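Local coordinates for putative hydrolase (Shewanella frigidimarina, PDB 3LHO), which probably acts as an iron(II)-dependent dioxygenase of the 2-oxoadipate dioxygenase/decarboxylase family, at the nickel (II) ion site. Sequence-based numbering; all coordinates share one arbitrary frame.

The nickel (II) ion site. Residues 40-41, 43, 164-165, 167, 210, 235, 251. With NI (nickel (II) ion), chain B.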
loop_
_atom_site.group_PDB
_atom_site.type_symbol
_atom_site.label_atom_id
_atom_site.label_comp_id
_atom_site.label_asym_id
_atom_site.label_seq_id
_atom_site.Cartn_x
_atom_site.Cartn_y
_atom_site.Cartn_z
ATOM N N ASP A 40 2.968 2.955 10.820
ATOM C CA ASP A 40 1.891 2.057 11.253
ATOM C C ASP A 40 1.812 0.812 10.360
ATOM O O ASP A 40 1.661 -0.321 10.848
ATOM C CB ASP A 40 0.525 2.777 11.160
ATOM C CG ASP A 40 -0.619 1.901 11.634
ATOM O OD1 ASP A 40 -0.650 1.607 12.836
ATOM O OD2 ASP A 40 -1.446 1.414 10.822
ATOM N N HIS A 41 1.898 1.048 9.048
ATOM C CA HIS A 41 1.796 -0.023 8.061
ATOM C C HIS A 41 2.288 0.373 6.704
ATOM O O HIS A 41 2.511 1.579 6.443
ATOM C CB HIS A 41 0.345 -0.608 7.975
ATOM C CG HIS A 41 -0.702 0.306 7.399
ATOM N ND1 HIS A 41 -1.465 1.155 8.185
ATOM C CD2 HIS A 41 -1.199 0.417 6.131
ATOM C CE1 HIS A 41 -2.346 1.778 7.423
ATOM N NE2 HIS A 41 -2.217 1.333 6.182
ATOM N N ALA A 43 1.098 -1.135 2.593
ATOM C CA ALA A 43 0.031 -1.857 1.886
ATOM C C ALA A 43 0.563 -2.321 0.549
ATOM O O ALA A 43 1.149 -1.498 -0.197
ATOM C CB ALA A 43 -1.193 -0.947 1.667
ATOM N N ASN A 164 1.913 0.304 -2.379
ATOM C CA ASN A 164 0.808 1.188 -2.679
ATOM C C ASN A 164 0.823 2.401 -1.763
ATOM O O ASN A 164 0.559 3.510 -2.213
ATOM C CB ASN A 164 -0.536 0.474 -2.552
ATOM C CG ASN A 164 -1.751 1.419 -2.793
ATOM O OD1 ASN A 164 -2.342 1.918 -1.848
ATOM N ND2 ASN A 164 -2.098 1.669 -4.061
ATOM N N HIS A 165 1.135 2.184 -0.484
ATOM C CA HIS A 165 1.401 3.317 0.441
ATOM C C HIS A 165 2.155 2.892 1.682
ATOM O O HIS A 165 2.149 1.711 2.054
ATOM C CB HIS A 165 0.107 4.079 0.822
ATOM C CG HIS A 165 -0.931 3.256 1.517
ATOM N ND1 HIS A 165 -1.920 2.569 0.846
ATOM C CD2 HIS A 165 -1.205 3.108 2.837
ATOM C CE1 HIS A 165 -2.717 1.979 1.714
ATOM N NE2 HIS A 165 -2.298 2.277 2.940
ATOM N N THR A 167 2.163 4.277 5.757
ATOM C CA THR A 167 1.346 4.997 6.708
ATOM C C THR A 167 2.097 5.310 7.996
ATOM O O THR A 167 2.560 4.389 8.683
ATOM C CB THR A 167 0.090 4.199 7.060
ATOM O OG1 THR A 167 -0.646 3.922 5.860
ATOM C CG2 THR A 167 -0.779 5.028 8.052
ATOM N N GLN A 210 -7.714 7.920 10.123
ATOM C CA GLN A 210 -6.737 7.971 9.041
ATOM C C GLN A 210 -6.949 9.205 8.191
ATOM O O GLN A 210 -8.062 9.728 8.100
ATOM C CB GLN A 210 -6.797 6.706 8.166
ATOM C CG GLN A 210 -6.391 5.419 8.878
ATOM C CD GLN A 210 -6.423 4.185 7.974
ATOM O OE1 GLN A 210 -7.484 3.720 7.589
ATOM N NE2 GLN A 210 -5.259 3.656 7.645
ATOM N N GLU A 235 -0.121 8.174 3.866
ATOM C CA GLU A 235 -1.216 8.044 4.812
ATOM C C GLU A 235 -0.727 8.230 6.264
ATOM O O GLU A 235 0.468 8.127 6.533
ATOM C CB GLU A 235 -1.822 6.669 4.637
ATOM C CG GLU A 235 -3.184 6.427 5.304
ATOM C CD GLU A 235 -3.788 5.078 4.870
ATOM O OE1 GLU A 235 -3.325 4.033 5.390
ATOM O OE2 GLU A 235 -4.712 5.053 4.009
ATOM N N PHE A 251 -8.052 -2.328 9.817
ATOM C CA PHE A 251 -7.678 -1.396 8.746
ATOM C C PHE A 251 -8.819 -0.566 8.164
ATOM O O PHE A 251 -8.574 0.321 7.306
ATOM C CB PHE A 251 -6.880 -2.144 7.665
ATOM C CG PHE A 251 -5.507 -2.492 8.118
ATOM C CD1 PHE A 251 -5.284 -3.650 8.833
ATOM C CD2 PHE A 251 -4.455 -1.616 7.913
ATOM C CE1 PHE A 251 -4.055 -3.940 9.299
ATOM C CE2 PHE A 251 -3.208 -1.910 8.376
ATOM C CZ PHE A 251 -3.002 -3.064 9.077
HETATM NI NI NI B . -3.535 2.013 4.648
HETATM O O HOH W 1 -5.568 2.611 3.488
HETATM O O HOH W 2 -5.126 1.682 5.875
HETATM O O HOH W 3 -4.427 -0.044 4.161
#
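Two histidines and a glutamate hold the metal in a facial triad of the two-histidine, one-carboxylate kind, the expected iron(II) centre of the 2-oxoadipate dioxygenase/decarboxylase family; nickel occupies it here, perhaps picked up during purification. His41, His165 and Glu235 each stand at the start of a strand (41-47, 165-169 and 235-239) and take one face of a near octahedron. Both imidazoles bind through NE2, that of His41 at 2.1 Å from NI. Their CG atoms take the crowded position between the backbone N and the carbonyl carbon (chi1 69° in His41, 60° in His165). Glu235 reaches in with an extended chain, CG anti to the backbone N, and binds through one oxygen: OE1 is 2.2 Å from NI, whereas OE2 stays back at 3.3 Å from NI. Three waters fill the opposite face, water 1 across from His41, water 2 from His165 and water 3 from Glu235, at positions where substrate or dioxygen could plausibly replace them.

Second-shell hydrogen bonds fix both rings through the nitrogen away from the metal. His41 ND1 gives an almost straight bond, 2.6 Å long, to the anti lone pair of Asp40 OD2, which lies close to the ring plane (6° out of it) and may make this imidazole a stronger donor to the metal. His165 ND1 meets a lone pair of the neutral amide oxygen Asn164 OD1 at 2.8 Å, again close to the ring plane. Each ring is thus steered by the residue just before it in sequence. The hydroxyl OG1 of Thr167 donates to Glu235 OE1 from above the carboxylate plane, so this oxygen serves both metal and threonine.

Waters 1 and 2 are held as well: Gln210 NE2, at the tip of its side chain, lies 2.7 Å from water 2, and the second carboxylate oxygen, Glu235 OE2, holds water 1.

Around the rings, Thr167 OG1 and the Phe251 edge atom CE2 sandwich His41 near its rim, while Ala43 CB packs over one face of His165.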